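Local atomic coordinates of sulfur carrier protein ThiS (Escherichia coli, PDB entry 1ZUD), a protein that carries sulfur at its C terminus and donates it to build the thiazole phosphate moiety of thiamine phosphate. Residues Ala14-Thr17 / Val18-Leu22; Arg43-Trp46 / Ala47-Val51. All blocks are in the same frame, centred on the assembly; numbering follows the deposited sequence.

In the fold
From the N terminus, strands 2-5 and 8-11 lead into the loop where contact 1 (14-22) caps the start of helix 18-24. The chain then passes through strands 32-36 and 39-40 before contact 2 (43-51) folds the long connection to strand 56-61. Both contacts are local and follow in series, neither nesting nor crossing, yet they meet in space with centres about 8 Å apart. Probable backbone hydrogen bonds join Val-18 N to His-49 O and Gln-16 O to Val-51 N, and Thr-17 packs against Ala-47. Together they tie the helix start to the connection ahead of strand 56-61, with Val-18 and Trp-46 both reaching Leu-34 of strand 32-36.

Contact 1 (Ala14-Thr17 / Val18-Leu22); sequences AGQT and VHELL
Thr-17 and Glu-20 hold each other at the first turn of helix 18-24, each side chain bonded to the other's backbone N-H. From its CB, which lies 3.6 Å from Thr-17 OG1, the Glu-20 side chain turns back over the helix start. CG stands anti to the carbonyl carbon (chi1 -54°) and passes close to the threonine hydroxyl, with CG to OG1 at 3.0 Å. The chain then runs extended to CD, and the carboxylate swings OE1 to within 2.9 Å of Thr-17 N, whose hydrogen it takes on the anti lone pair, the one facing away from OE2. The same oxygen rests 3.3 Å from Gln-16 CA. In return, Thr-17 OG1 sits between its own backbone N and carbonyl carbon (chi1 58°) and accepts from Glu-20 N at 3.1 Å in a fairly straight bond (166°). One residue further on, Leu-21 N donates to Thr-17 O at 3.0 Å and closes the first helical turn, while Leu-21 CD1 meets Gln-16 OE1 at 3.9 Å. Were Glu-20 an alanine, Thr-17 N would probably lose this acceptor, leaving half of the box. The reciprocal pair of bonds, with Thr-17 as N-cap, is a capping box, here starting the helix that lies against the sheet of this ubiquitin-like fold, with Leu-21 on Ile-57 of strand 56-61.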
loop_
_atom_site.group_PDB
_atom_site.type_symbol
_atom_site.label_atom_id
_atom_site.label_comp_id
_atom_site.label_asym_id
_atom_site.label_seq_id
_atom_site.Cartn_x
_atom_site.Cartn_y
_atom_site.Cartn_z
ATOM N N ALA D 14 34.506 -6.876 19.875
ATOM C CA ALA D 14 35.047 -6.548 18.576
ATOM C C ALA D 14 35.588 -7.884 18.038
ATOM O O ALA D 14 35.777 -8.833 18.805
ATOM C CB ALA D 14 36.174 -5.548 18.712
ATOM N N GLY D 15 35.833 -7.950 16.731
ATOM C CA GLY D 15 36.341 -9.174 16.124
ATOM C C GLY D 15 35.391 -10.376 16.004
ATOM O O GLY D 15 35.876 -11.476 15.739
ATOM N N GLN D 16 34.073 -10.190 16.185
ATOM C CA GLN D 16 33.102 -11.306 16.108
ATOM C C GLN D 16 32.468 -11.461 14.739
ATOM O O GLN D 16 32.248 -10.483 14.041
ATOM C CB GLN D 16 31.935 -11.115 17.060
ATOM C CG GLN D 16 32.205 -11.222 18.537
ATOM C CD GLN D 16 30.900 -11.086 19.332
ATOM O OE1 GLN D 16 30.286 -10.019 19.347
ATOM N NE2 GLN D 16 30.464 -12.176 19.970
ATOM N N THR D 17 32.118 -12.692 14.361
ATOM C CA THR D 17 31.482 -12.864 13.053
ATOM C C THR D 17 29.961 -12.747 13.300
ATOM O O THR D 17 29.506 -12.786 14.425
ATOM C CB THR D 17 31.746 -14.258 12.450
ATOM O OG1 THR D 17 31.260 -15.242 13.376
ATOM C CG2 THR D 17 33.313 -14.508 12.204
ATOM N N VAL D 18 29.201 -12.609 12.237
ATOM C CA VAL D 18 27.746 -12.556 12.403
ATOM C C VAL D 18 27.285 -13.813 13.098
ATOM O O VAL D 18 26.483 -13.751 14.013
ATOM C CB VAL D 18 27.052 -12.414 11.029
ATOM C CG1 VAL D 18 25.543 -12.593 11.181
ATOM C CG2 VAL D 18 27.437 -11.075 10.424
ATOM N N HIS D 19 27.837 -14.971 12.706
ATOM C CA HIS D 19 27.433 -16.227 13.331
ATOM C C HIS D 19 27.698 -16.170 14.830
ATOM O O HIS D 19 26.827 -16.515 15.642
ATOM C CB HIS D 19 28.213 -17.433 12.705
ATOM C CG HIS D 19 28.128 -18.696 13.501
ATOM N ND1 HIS D 19 27.075 -19.587 13.386
ATOM C CD2 HIS D 19 28.927 -19.185 14.479
ATOM C CE1 HIS D 19 27.225 -20.559 14.269
ATOM N NE2 HIS D 19 28.336 -20.339 14.944
ATOM N N GLU D 20 28.892 -15.743 15.234
ATOM C CA GLU D 20 29.174 -15.721 16.680
ATOM C C GLU D 20 28.242 -14.763 17.426
ATOM O O GLU D 20 27.795 -15.037 18.545
ATOM C CB GLU D 20 30.634 -15.298 16.939
ATOM C CG GLU D 20 31.665 -16.163 16.172
ATOM C CD GLU D 20 33.124 -15.723 16.422
ATOM O OE1 GLU D 20 33.493 -14.568 16.079
ATOM O OE2 GLU D 20 33.898 -16.543 16.969
ATOM N N LEU D 21 27.977 -13.612 16.821
ATOM C CA LEU D 21 27.060 -12.665 17.457
ATOM C C LEU D 21 25.650 -13.279 17.594
ATOM O O LEU D 21 25.026 -13.172 18.649
ATOM C CB LEU D 21 26.962 -11.366 16.628
ATOM C CG LEU D 21 25.957 -10.347 17.187
ATOM C CD1 LEU D 21 26.416 -9.958 18.575
ATOM C CD2 LEU D 21 25.842 -9.128 16.307
ATOM N N LEU D 22 25.142 -13.922 16.541
ATOM C CA LEU D 22 23.782 -14.491 16.622
ATOM C C LEU D 22 23.759 -15.577 17.706
ATOM O O LEU D 22 22.775 -15.729 18.441
ATOM C CB LEU D 22 23.334 -15.049 15.242
ATOM C CG LEU D 22 23.249 -13.962 14.136
ATOM C CD1 LEU D 22 22.751 -14.569 12.832
ATOM C CD2 LEU D 22 22.304 -12.826 14.592
#

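Contact 2 (Arg43-Trp46 / Ala47-Val51)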
loop_
_atom_site.group_PDB
_atom_site.type_symbol
_atom_site.label_atom_id
_atom_site.label_comp_id
_atom_site.label_asym_id
_atom_site.label_seq_id
_atom_site.Cartn_x
_atom_site.Cartn_y
_atom_site.Cartn_z
ATOM N N ARG D 43 23.237 -15.453 4.047
ATOM C CA ARG D 43 23.495 -16.346 5.157
ATOM C C ARG D 43 24.755 -17.168 4.958
ATOM O O ARG D 43 25.428 -17.510 5.921
ATOM C CB ARG D 43 22.324 -17.302 5.336
ATOM C CG ARG D 43 22.091 -17.712 6.743
ATOM C CD ARG D 43 20.582 -17.758 6.944
ATOM N NE ARG D 43 20.140 -19.124 6.875
ATOM C CZ ARG D 43 18.891 -19.509 6.614
ATOM N NH1 ARG D 43 17.870 -18.618 6.379
ATOM N NH2 ARG D 43 18.682 -20.818 6.583
ATOM N N GLU D 44 25.066 -17.482 3.704
ATOM C CA GLU D 44 26.235 -18.296 3.444
ATOM C C GLU D 44 27.500 -17.557 3.876
ATOM O O GLU D 44 28.549 -18.156 3.948
ATOM C CB GLU D 44 26.297 -18.695 1.955
ATOM C CG GLU D 44 26.627 -17.565 0.983
ATOM C CD GLU D 44 26.678 -18.035 -0.483
ATOM O OE1 GLU D 44 27.130 -17.250 -1.352
ATOM O OE2 GLU D 44 26.255 -19.185 -0.773
ATOM N N GLN D 45 27.412 -16.259 4.171
ATOM C CA GLN D 45 28.606 -15.507 4.589
ATOM C C GLN D 45 28.682 -15.235 6.100
ATOM O O GLN D 45 29.682 -14.682 6.606
ATOM C CB GLN D 45 28.650 -14.151 3.866
ATOM C CG GLN D 45 28.972 -14.209 2.371
ATOM C CD GLN D 45 28.661 -12.909 1.628
ATOM O OE1 GLN D 45 28.786 -11.805 2.167
ATOM N NE2 GLN D 45 28.265 -13.043 0.368
ATOM N N TRP D 46 27.664 -15.651 6.854
ATOM C CA TRP D 46 27.661 -15.296 8.271
ATOM C C TRP D 46 28.784 -15.865 9.115
ATOM O O TRP D 46 29.161 -15.247 10.093
ATOM C CB TRP D 46 26.323 -15.623 8.964
ATOM C CG TRP D 46 25.077 -14.912 8.370
ATOM C CD1 TRP D 46 25.048 -13.913 7.440
ATOM C CD2 TRP D 46 23.709 -15.173 8.709
ATOM N NE1 TRP D 46 23.741 -13.534 7.166
ATOM C CE2 TRP D 46 22.900 -14.290 7.934
ATOM C CE3 TRP D 46 23.089 -16.057 9.579
ATOM C CZ2 TRP D 46 21.493 -14.283 8.009
ATOM C CZ3 TRP D 46 21.652 -16.044 9.652
ATOM C CH2 TRP D 46 20.900 -15.162 8.866
ATOM N N ALA D 47 29.308 -17.026 8.755
ATOM C CA ALA D 47 30.392 -17.639 9.539
ATOM C C ALA D 47 31.713 -16.883 9.458
ATOM O O ALA D 47 32.580 -17.074 10.301
ATOM C CB ALA D 47 30.602 -19.100 9.102
ATOM N N GLN D 48 31.877 -16.036 8.453
ATOM C CA GLN D 48 33.124 -15.254 8.287
ATOM C C GLN D 48 32.948 -13.728 8.322
ATOM O O GLN D 48 33.919 -12.992 8.553
ATOM C CB GLN D 48 33.774 -15.614 6.960
ATOM C CG GLN D 48 34.283 -17.044 6.929
ATOM C CD GLN D 48 35.459 -17.207 5.996
ATOM O OE1 GLN D 48 35.307 -17.141 4.765
ATOM N NE2 GLN D 48 36.656 -17.402 6.573
ATOM N N HIS D 49 31.721 -13.244 8.092
ATOM C CA HIS D 49 31.470 -11.795 8.079
ATOM C C HIS D 49 31.678 -11.172 9.459
ATOM O O HIS D 49 30.953 -11.457 10.394
ATOM C CB HIS D 49 30.048 -11.501 7.630
ATOM C CG HIS D 49 29.867 -10.104 7.136
ATOM N ND1 HIS D 49 29.974 -9.770 5.803
ATOM C CD2 HIS D 49 29.627 -8.944 7.800
ATOM C CE1 HIS D 49 29.803 -8.465 5.667
ATOM N NE2 HIS D 49 29.591 -7.941 6.862
ATOM N N ILE D 50 32.677 -10.309 9.572
ATOM C CA ILE D 50 32.988 -9.627 10.827
ATOM C C ILE D 50 32.078 -8.392 11.070
ATOM O O ILE D 50 31.879 -7.551 10.201
ATOM C CB ILE D 50 34.476 -9.147 10.852
ATOM C CG1 ILE D 50 35.409 -10.347 10.692
ATOM C CG2 ILE D 50 34.759 -8.397 12.170
ATOM C CD1 ILE D 50 35.494 -11.202 11.936
ATOM N N VAL D 51 31.507 -8.323 12.267
ATOM C CA VAL D 51 30.650 -7.206 12.617
ATOM C C VAL D 51 31.554 -6.055 13.060
ATOM O O VAL D 51 32.416 -6.257 13.919
ATOM C CB VAL D 51 29.754 -7.612 13.751
ATOM C CG1 VAL D 51 28.934 -6.399 14.215
ATOM C CG2 VAL D 51 28.849 -8.791 13.279
HETATM O O HOH W 1 27.557 -18.960 7.403
#
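Two successive type I beta turns, 43-46 and 45-48, lie in the connection between strands 39-40 and 56-61 of the ubiquitin-like fold; Gln-45 O closes the second and takes two backbone N-H groups from beyond Trp-46. His-49 N donates at 2.9 Å almost in line with the carbonyl bond (C=O...N 171°). Gln-48 N, at 3.2 Å, comes instead from above the carbonyl plane, 49° out of it. His-49 CB lies 3.4 Å from the same oxygen, and with CG anti to its backbone N (chi1 -160°) the imidazole leads away from Gln-45 O; Gln-45 OE1 stands obliquely to the ring, 4.3 Å from ND1. Two residues earlier, Arg-43 O accepts from Trp-46 N at 3.1 Å, and a water donates to that same Arg-43 oxygen while accepting from Ala-47 N at 2.9 Å, so it bridges the first turn to Ala-47 in the second. Arg-43 CG rests on one face of the indole, 3.2 Å above its plane and offset toward the rim. The Trp-46 indole packs on Val-18 and Leu-22 of helix 18-24, its NE1 bonded to Val-41 O. Arg-43 NH2 also forms a salt bridge with Asp-176 of the ThiF chain, and Glu-44 OE1 accepts from Gly-239 N of that chain. Two N-H groups on Gln-45 O and the water on Arg-43 O satisfy these backbone carbonyls, while the arginine and glutamate of the first turn meet the adenylyltransferase.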